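Local coordinates for protein Rnh (Ribonuclease H) (PDB 3H08) that is an RNase H1 that probably cuts the RNA strand of RNA-DNA hybrids in a magnesium-dependent reaction, at residues A[10-15]-A[136-141]. The protein carries 3 engineered substitutions. Residues are numbered along the deposited sequence; the frame is centred on the assembly and turned at random. Where two conformers were deposited one is given.
Engineered in segment 10-15: A13 (natural residue Cys).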
loop_
_atom_site.group_PDB
_atom_site.type_symbol
_atom_site.label_atom_id
_atom_site.label_comp_id
_atom_site.label_asym_id
_atom_site.label_seq_id
_atom_site.Cartn_x
_atom_site.Cartn_y
_atom_site.Cartn_z
ATOM N N ASP A 10 3.494 4.328 -1.178
ATOM C CA ASP A 10 4.875 3.956 -1.529
ATOM C C ASP A 10 5.539 3.295 -0.352
ATOM O O ASP A 10 5.302 3.654 0.778
ATOM C CB ASP A 10 5.727 5.180 -1.973
ATOM C CG ASP A 10 7.064 4.793 -2.690
ATOM O OD1 ASP A 10 8.002 4.267 -2.013
ATOM O OD2 ASP A 10 7.251 5.124 -3.914
ATOM N N GLY A 11 6.427 2.356 -0.647
ATOM C CA GLY A 11 7.268 1.784 0.375
ATOM C C GLY A 11 8.689 1.710 -0.113
ATOM O O GLY A 11 8.934 1.649 -1.316
ATOM N N ALA A 12 9.609 1.696 0.827
ATOM C CA ALA A 12 11.060 1.690 0.556
ATOM C C ALA A 12 11.741 0.830 1.607
ATOM O O ALA A 12 11.344 0.831 2.736
ATOM C CB ALA A 12 11.609 3.133 0.623
ATOM N N ALA A 13 12.738 0.062 1.201
ATOM C CA ALA A 13 13.620 -0.595 2.157
ATOM C C ALA A 13 14.975 -0.742 1.596
ATOM O O ALA A 13 15.166 -0.882 0.379
ATOM C CB ALA A 13 13.113 -1.940 2.560
ATOM N N SER A 14 15.919 -0.727 2.518
ATOM C CA SER A 14 17.298 -0.840 2.202
ATOM C C SER A 14 17.588 -2.287 2.495
ATOM O O SER A 14 17.965 -2.656 3.612
ATOM C CB SER A 14 18.173 0.108 3.071
ATOM O OG SER A 14 17.426 0.681 4.149
ATOM N N GLY A 15 17.343 -3.115 1.504
ATOM C CA GLY A 15 17.912 -4.434 1.499
ATOM C C GLY A 15 16.848 -5.443 1.776
ATOM O O GLY A 15 15.663 -5.106 1.881
ATOM N N GLU A 136 8.699 10.179 -0.621
ATOM C CA GLU A 136 9.472 11.054 0.235
ATOM C C GLU A 136 9.124 10.764 1.690
ATOM O O GLU A 136 10.010 10.688 2.526
ATOM C CB GLU A 136 9.164 12.523 -0.094
ATOM C CG GLU A 136 9.982 13.566 0.603
ATOM C CD GLU A 136 9.568 15.019 0.271
ATOM O OE1 GLU A 136 8.485 15.243 -0.352
ATOM O OE2 GLU A 136 10.336 15.931 0.614
ATOM N N LEU A 137 7.845 10.577 1.987
ATOM C CA LEU A 137 7.413 10.317 3.345
ATOM C C LEU A 137 7.957 8.964 3.848
ATOM O O LEU A 137 8.395 8.842 4.992
ATOM C CB LEU A 137 5.890 10.268 3.392
ATOM C CG LEU A 137 5.195 11.619 3.347
ATOM C CD1 LEU A 137 3.710 11.413 3.217
ATOM C CD2 LEU A 137 5.519 12.417 4.548
ATOM N N ALA A 138 8.023 7.983 2.959
ATOM C CA ALA A 138 8.558 6.657 3.345
ATOM C C ALA A 138 10.046 6.778 3.674
ATOM O O ALA A 138 10.538 6.221 4.666
ATOM C CB ALA A 138 8.390 5.673 2.257
ATOM N N ARG A 139 10.758 7.517 2.840
ATOM C CA ARG A 139 12.190 7.710 3.036
ATOM C C ARG A 139 12.472 8.550 4.270
ATOM O O ARG A 139 13.475 8.323 4.961
ATOM C CB ARG A 139 12.818 8.302 1.796
ATOM C CG ARG A 139 12.905 7.277 0.627
ATOM C CD ARG A 139 13.653 7.823 -0.572
ATOM N NE ARG A 139 12.859 8.746 -1.300
ATOM C CZ ARG A 139 13.225 9.953 -1.716
ATOM N NH1 ARG A 139 14.427 10.490 -1.498
ATOM N NH2 ARG A 139 12.324 10.626 -2.393
ATOM N N LEU A 140 11.604 9.527 4.509
ATOM C CA LEU A 140 11.617 10.374 5.699
ATOM C C LEU A 140 11.581 9.522 6.965
ATOM O O LEU A 140 12.318 9.766 7.913
ATOM C CB LEU A 140 10.385 11.302 5.641
ATOM C CG LEU A 140 10.337 12.680 6.307
ATOM C CD1 LEU A 140 11.713 13.365 6.449
ATOM C CD2 LEU A 140 9.363 13.578 5.498
ATOM N N ALA A 141 10.694 8.528 6.977
ATOM C CA ALA A 141 10.547 7.612 8.128
ATOM C C ALA A 141 11.820 6.806 8.404
ATOM O O ALA A 141 12.205 6.640 9.531
ATOM C CB ALA A 141 9.373 6.695 7.935
#
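A138 turns its methyl group to the strand backbone, CB lying 4.0 Å from the carbonyl O of D10. The same methyl meets that of A12, the CB atoms of A12 and A138 being 4.4 Å apart. The CB of A12 also meets the aliphatic part of R139, 4.3 Å from its CG. No hydrogen bond joins the two segments; van der Waals packing of methyls, one of them against a carbonyl, carries this small contact (127 Å² buried in total). The axes of strand 10-13 and helix 136-141 come within 7.3 Å, consistent with the small side chains of A12 and A138 between them. In the RNase H fold this joins the central strand 4-13 of the mixed sheet to the C-terminal helix 129-144. Strand 4-13 supplies D10, a predicted magnesium ligand; its side chain is about 4 Å (nearest atoms) from the bound ion, too long to establish direct coordination. With CG anti to the backbone N (chi1 -165°), the D10 carboxylate comes close to that of D135, another predicted ligand. Beyond CG, R139 turns away from A12, and its NH2 forms a salt bridge with OD2 of D135. Farther out, backbone hydrogen bonds tie D10 to G23 and A12 to G21.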